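Local structure of phenylalanine--tRNA ligase beta subunit (Pyrococcus horikoshii, 2CXI) at residues F4-S9 / F47-K52; K157-T162 / Y199-D204. The protein forms the beta subunit of the tetrameric enzyme that attaches L-phenylalanine to tRNA(Phe) using ATP, represented here by an N-terminal fragment that includes its B3/4 and B5 domains. One frame throughout, in Å; residues are numbered along the deposited sequence.

Interaction 1 (F4-S9 / F47-K52); sequences FDVSKS and FKLDSK
F47, F4 and L49 bury the most surface where the antiparallel strands 4-7 and 47-51 pair, and with V6 they form one apolar face. The register fixes this: F4 with L49 and V6 with F47 are hydrogen-bonded pairs, each closed by two N-H...O bonds between backbones, the F4 N to L49 O bond measuring 2.9 Å. The F4 ring lies over the L49 side chain. L49 CB stands 4.2 Å from the ring centroid, 19° off the normal, in a CH-pi contact displaced toward the rim near CZ and CE1, while L49 CD1 reaches F4 CE2 at 3.9 Å. S51 CB meets the same ring at its edge, in plane, 3.9 Å from F4 CE1. The V6 and L49 side chains cross at about a right angle, with V6 CG2 3.7 Å from L49 CD1; V6 CG2 also touches F47 CB. At the far end of its ring F47 meets the aliphatic stem of K8 obliquely, F47 CZ lying 3.8 Å from K8 CG. On the other face D5 and K48 form a salt bridge: K48, bent at its last two torsions, brings NZ to the syn lone pair of D5 OD1 at 2.7 Å. Strand 44-51 lies between strands 3-7 and 33-41 in a three-stranded antiparallel sheet. Helix 21-30 packs on the F47 and L49 side, with W24 edge-to-face to F47, and Q124 and Q121 of helix 116-133 bond to D5 O. S7 N-caps helix 8-15 through D10 N, and K8 NZ pairs with E12.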
loop_
_atom_site.group_PDB
_atom_site.type_symbol
_atom_site.label_atom_id
_atom_site.label_comp_id
_atom_site.label_asym_id
_atom_site.label_seq_id
_atom_site.Cartn_x
_atom_site.Cartn_y
_atom_site.Cartn_z
ATOM N N PHE A 4 -34.522 4.108 30.486
ATOM C CA PHE A 4 -34.378 3.502 29.162
ATOM C C PHE A 4 -35.270 2.296 29.066
ATOM O O PHE A 4 -35.540 1.652 30.057
ATOM C CB PHE A 4 -32.919 3.104 28.869
ATOM C CG PHE A 4 -32.307 2.183 29.911
ATOM C CD1 PHE A 4 -31.881 2.683 31.133
ATOM C CD2 PHE A 4 -32.147 0.835 29.653
ATOM C CE1 PHE A 4 -31.312 1.835 32.105
ATOM C CE2 PHE A 4 -31.555 -0.008 30.585
ATOM C CZ PHE A 4 -31.144 0.493 31.803
ATOM N N ASP A 5 -35.702 2.001 27.850
ATOM C CA ASP A 5 -36.570 0.893 27.591
ATOM C C ASP A 5 -35.793 -0.353 27.191
ATOM O O ASP A 5 -34.741 -0.271 26.545
ATOM C CB ASP A 5 -37.510 1.242 26.459
ATOM C CG ASP A 5 -38.423 2.400 26.788
ATOM O OD1 ASP A 5 -38.641 2.743 27.984
ATOM O OD2 ASP A 5 -39.018 2.980 25.880
ATOM N N VAL A 6 -36.322 -1.503 27.595
ATOM C CA VAL A 6 -35.743 -2.787 27.276
ATOM C C VAL A 6 -36.836 -3.836 27.041
ATOM O O VAL A 6 -37.982 -3.735 27.562
ATOM C CB VAL A 6 -34.784 -3.311 28.377
ATOM C CG1 VAL A 6 -33.519 -2.408 28.538
ATOM C CG2 VAL A 6 -35.493 -3.446 29.723
ATOM N N SER A 7 -36.461 -4.860 26.279
ATOM C CA SER A 7 -37.347 -5.972 26.072
ATOM C C SER A 7 -37.103 -7.087 27.064
ATOM O O SER A 7 -35.956 -7.475 27.296
ATOM C CB SER A 7 -37.283 -6.429 24.592
ATOM O OG SER A 7 -37.488 -7.801 24.472
ATOM N N LYS A 8 -38.183 -7.579 27.700
ATOM C CA LYS A 8 -38.051 -8.673 28.671
ATOM C C LYS A 8 -37.364 -9.889 28.058
ATOM O O LYS A 8 -36.520 -10.515 28.712
ATOM C CB LYS A 8 -39.408 -9.100 29.254
ATOM C CG LYS A 8 -39.341 -10.286 30.264
ATOM C CD LYS A 8 -40.802 -10.550 30.798
ATOM C CE LYS A 8 -40.857 -11.671 31.860
ATOM N NZ LYS A 8 -40.594 -13.063 31.298
ATOM N N SER A 9 -37.742 -10.248 26.832
ATOM C CA SER A 9 -37.142 -11.449 26.200
ATOM C C SER A 9 -35.660 -11.175 25.814
ATOM O O SER A 9 -34.830 -12.100 25.825
ATOM C CB SER A 9 -37.978 -11.931 24.989
ATOM O OG SER A 9 -37.889 -10.992 23.922
ATOM N N PHE A 47 -40.004 -3.338 29.586
ATOM C CA PHE A 47 -39.809 -2.581 30.810
ATOM C C PHE A 47 -39.241 -1.193 30.476
ATOM O O PHE A 47 -38.422 -1.039 29.536
ATOM C CB PHE A 47 -38.797 -3.275 31.749
ATOM C CG PHE A 47 -39.066 -4.717 32.048
ATOM C CD1 PHE A 47 -40.368 -5.245 32.098
ATOM C CD2 PHE A 47 -37.987 -5.544 32.425
ATOM C CE1 PHE A 47 -40.576 -6.571 32.436
ATOM C CE2 PHE A 47 -38.192 -6.876 32.792
ATOM C CZ PHE A 47 -39.482 -7.397 32.802
ATOM N N LYS A 48 -39.671 -0.187 31.229
ATOM C CA LYS A 48 -38.890 1.029 31.349
ATOM C C LYS A 48 -38.114 0.948 32.677
ATOM O O LYS A 48 -38.698 0.792 33.764
ATOM C CB LYS A 48 -39.735 2.295 31.299
ATOM C CG LYS A 48 -38.850 3.580 31.353
ATOM C CD LYS A 48 -39.684 4.853 31.209
ATOM C CE LYS A 48 -40.615 4.785 29.984
ATOM N NZ LYS A 48 -39.881 5.011 28.694
ATOM N N LEU A 49 -36.791 1.011 32.564
ATOM C CA LEU A 49 -35.913 0.959 33.711
ATOM C C LEU A 49 -35.411 2.359 34.045
ATOM O O LEU A 49 -35.240 3.202 33.157
ATOM C CB LEU A 49 -34.748 -0.008 33.446
ATOM C CG LEU A 49 -35.098 -1.455 33.076
ATOM C CD1 LEU A 49 -33.845 -2.293 32.837
ATOM C CD2 LEU A 49 -35.926 -2.073 34.247
ATOM N N ASP A 50 -35.236 2.610 35.339
ATOM C CA ASP A 50 -34.766 3.899 35.800
ATOM C C ASP A 50 -33.426 3.632 36.441
ATOM O O ASP A 50 -33.348 3.006 37.506
ATOM C CB ASP A 50 -35.753 4.467 36.810
ATOM C CG ASP A 50 -35.370 5.855 37.335
ATOM O OD1 ASP A 50 -34.327 6.432 36.965
ATOM O OD2 ASP A 50 -36.130 6.433 38.159
ATOM N N SER A 51 -32.370 4.081 35.773
ATOM C CA SER A 51 -31.018 3.795 36.266
ATOM C C SER A 51 -30.606 4.780 37.299
ATOM O O SER A 51 -30.526 5.997 37.061
ATOM C CB SER A 51 -29.949 3.742 35.185
ATOM O OG SER A 51 -28.696 3.478 35.823
ATOM N N LYS A 52 -30.349 4.224 38.467
ATOM C CA LYS A 52 -30.135 5.010 39.638
ATOM C C LYS A 52 -28.691 5.515 39.692
ATOM O O LYS A 52 -28.409 6.469 40.382
ATOM C CB LYS A 52 -30.538 4.195 40.874
ATOM C CG LYS A 52 -32.055 3.878 40.907
ATOM C CD LYS A 52 -32.898 5.147 40.656
ATOM C CE LYS A 52 -34.417 4.904 40.779
ATOM N NZ LYS A 52 -34.921 4.699 42.186
#

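Interaction 2 (K157-T162 / Y199-D204); sequences KAAEKT and YPLLID
A159 and Y199 belong to an antiparallel strand pairing in the mixed sheet of the B3/4 domain, where strand 154-159 meets strand 199-204; just past the first strand, the K161 side chain lies over one face of the Y199 ring. The backbone evidence is a register of three pairs. K157 with L201 and A159 with Y199 are hydrogen-bonded pairs, as in the nearly straight K157 N to L201 O bond (2.8 Å, 172°). Between them A158 and P200 are a non-hydrogen-bonded pair, so the missing N-H of the proline costs no bond to this neighbour, and P200 CA makes a CA-H...O contact of 3.3 Å with K157 O. The short strand segments cross at 122°, far from strictly antiparallel.

Y199, K157 and L201 bury the most surface. K161 supplies the contact over the Y199 ring: its CG stands 4.0 Å from the ring centroid, 20° off the normal, a CH-pi contact offset toward CE2 and CZ. From CG the extended chain crosses the tyrosine side chain at about a right angle, with K161 CD 3.6 Å from Y199 CZ. K161 NZ and Y199 OH find partners beyond the pair, bonding to K196 O and K194 O respectively. Further along the same face, A159 CB touches L201 CD2 at 3.8 Å, and the K157 and I203 side chains run obliquely past each other, K157 CE 3.7 Å from I203 CG2. L176 and L180 of helix 176-182 meet Y199. That helix lies in the long connection joining the two strands. Strands 199-204, 209-212 and 216-217, each antiparallel to the next, form a beta-meander that 154-159 joins to strand 84-93, its parallel neighbour, within the fold of the amino acid-editing domain of this enzyme family.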
loop_
_atom_site.group_PDB
_atom_site.type_symbol
_atom_site.label_atom_id
_atom_site.label_comp_id
_atom_site.label_asym_id
_atom_site.label_seq_id
_atom_site.Cartn_x
_atom_site.Cartn_y
_atom_site.Cartn_z
ATOM N N LYS A 157 -11.163 14.268 10.175
ATOM C CA LYS A 157 -10.451 15.454 9.690
ATOM C C LYS A 157 -11.184 16.785 9.846
ATOM O O LYS A 157 -12.408 16.830 9.990
ATOM C CB LYS A 157 -10.050 15.261 8.203
ATOM C CG LYS A 157 -11.261 15.246 7.236
ATOM C CD LYS A 157 -10.766 15.273 5.809
ATOM C CE LYS A 157 -11.952 15.352 4.842
ATOM N NZ LYS A 157 -11.634 16.107 3.546
ATOM N N ALA A 158 -10.411 17.874 9.791
ATOM C CA ALA A 158 -10.971 19.207 9.709
ATOM C C ALA A 158 -11.308 19.422 8.236
ATOM O O ALA A 158 -10.430 19.356 7.401
ATOM C CB ALA A 158 -9.939 20.250 10.199
ATOM N N ALA A 159 -12.583 19.640 7.951
ATOM C CA ALA A 159 -13.093 19.850 6.596
ATOM C C ALA A 159 -13.536 21.298 6.326
ATOM O O ALA A 159 -14.090 21.981 7.205
ATOM C CB ALA A 159 -14.268 18.917 6.347
ATOM N N GLU A 160 -13.324 21.720 5.077
ATOM C CA GLU A 160 -13.919 22.931 4.524
ATOM C C GLU A 160 -15.441 22.885 4.642
ATOM O O GLU A 160 -16.065 21.828 4.476
ATOM C CB GLU A 160 -13.534 23.081 3.038
ATOM C CG GLU A 160 -12.029 23.170 2.755
ATOM C CD GLU A 160 -11.403 24.505 3.180
ATOM O OE1 GLU A 160 -12.146 25.468 3.508
ATOM O OE2 GLU A 160 -10.155 24.598 3.210
ATOM N N LYS A 161 -16.025 24.051 4.907
ATOM C CA LYS A 161 -17.463 24.189 5.083
ATOM C C LYS A 161 -18.274 23.967 3.784
ATOM O O LYS A 161 -19.503 23.812 3.833
ATOM C CB LYS A 161 -17.776 25.568 5.661
ATOM C CG LYS A 161 -17.133 25.831 6.996
ATOM C CD LYS A 161 -17.606 27.124 7.608
ATOM C CE LYS A 161 -16.754 27.425 8.820
ATOM N NZ LYS A 161 -17.413 28.316 9.816
ATOM N N THR A 162 -17.574 23.977 2.652
ATOM C CA THR A 162 -18.180 23.733 1.339
ATOM C C THR A 162 -18.129 22.272 0.898
ATOM O O THR A 162 -18.736 21.928 -0.117
ATOM C CB THR A 162 -17.501 24.597 0.256
ATOM O OG1 THR A 162 -16.092 24.362 0.304
ATOM C CG2 THR A 162 -17.660 26.086 0.548
ATOM N N TYR A 199 -15.131 22.158 9.912
ATOM C CA TYR A 199 -16.009 21.220 10.662
ATOM C C TYR A 199 -15.418 19.810 10.645
ATOM O O TYR A 199 -14.757 19.426 9.661
ATOM C CB TYR A 199 -17.436 21.202 10.104
ATOM C CG TYR A 199 -18.138 22.542 10.035
ATOM C CD1 TYR A 199 -17.830 23.579 10.932
ATOM C CD2 TYR A 199 -19.124 22.770 9.068
ATOM C CE1 TYR A 199 -18.480 24.803 10.868
ATOM C CE2 TYR A 199 -19.792 23.985 9.002
ATOM C CZ TYR A 199 -19.444 25.005 9.901
ATOM O OH TYR A 199 -20.108 26.198 9.849
ATOM N N PRO A 200 -15.616 19.042 11.722
ATOM C CA PRO A 200 -15.078 17.677 11.772
ATOM C C PRO A 200 -15.832 16.809 10.762
ATOM O O PRO A 200 -17.061 16.911 10.642
ATOM C CB PRO A 200 -15.386 17.208 13.219
ATOM C CG PRO A 200 -15.792 18.473 13.986
ATOM C CD PRO A 200 -16.370 19.394 12.951
ATOM N N LEU A 201 -15.094 15.982 10.043
ATOM C CA LEU A 201 -15.695 15.055 9.111
ATOM C C LEU A 201 -15.020 13.680 9.279
ATOM O O LEU A 201 -13.802 13.588 9.405
ATOM C CB LEU A 201 -15.523 15.584 7.675
ATOM C CG LEU A 201 -16.625 15.257 6.679
ATOM C CD1 LEU A 201 -17.956 15.851 7.171
ATOM C CD2 LEU A 201 -16.246 15.849 5.301
ATOM N N LEU A 202 -15.830 12.634 9.296
ATOM C CA LEU A 202 -15.330 11.251 9.324
ATOM C C LEU A 202 -15.541 10.646 7.926
ATOM O O LEU A 202 -16.667 10.521 7.485
ATOM C CB LEU A 202 -16.124 10.445 10.366
ATOM C CG LEU A 202 -15.619 9.030 10.708
ATOM C CD1 LEU A 202 -14.095 8.984 11.209
ATOM C CD2 LEU A 202 -16.615 8.332 11.681
ATOM N N ILE A 203 -14.456 10.296 7.244
ATOM C CA ILE A 203 -14.497 10.007 5.806
ATOM C C ILE A 203 -13.604 8.816 5.478
ATOM O O ILE A 203 -12.550 8.606 6.147
ATOM C CB ILE A 203 -14.112 11.301 4.989
ATOM C CG1 ILE A 203 -14.253 11.058 3.475
ATOM C CG2 ILE A 203 -12.711 11.736 5.217
ATOM C CD1 ILE A 203 -14.377 12.373 2.657
ATOM N N ASP A 204 -14.008 7.995 4.513
ATOM C CA ASP A 204 -13.210 6.822 4.260
ATOM C C ASP A 204 -12.237 7.098 3.105
ATOM O O ASP A 204 -12.164 8.234 2.592
ATOM C CB ASP A 204 -14.033 5.530 4.094
ATOM C CG ASP A 204 -14.727 5.402 2.713
ATOM O OD1 ASP A 204 -14.539 6.260 1.822
ATOM O OD2 ASP A 204 -15.484 4.438 2.459
#

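Interactions 1 and 2 lie on opposite sides of the chain's centre, with their own centres 37 Å apart and their nearest atoms about 24 Å apart, so neither touches the other. They follow in series along the chain and belong to separate sheets: a small antiparallel one near the N-terminus, and the mixed sheet of the B3/4 domain. Both pairings use a three-residue antiparallel register, but a lysine lies over a ring face only in interaction 2. Interaction 1 is nearer the predicted magnesium site shared with the alpha subunit, the S51 side chain being about 11 Å from that of D331; interaction 2 lies away from it.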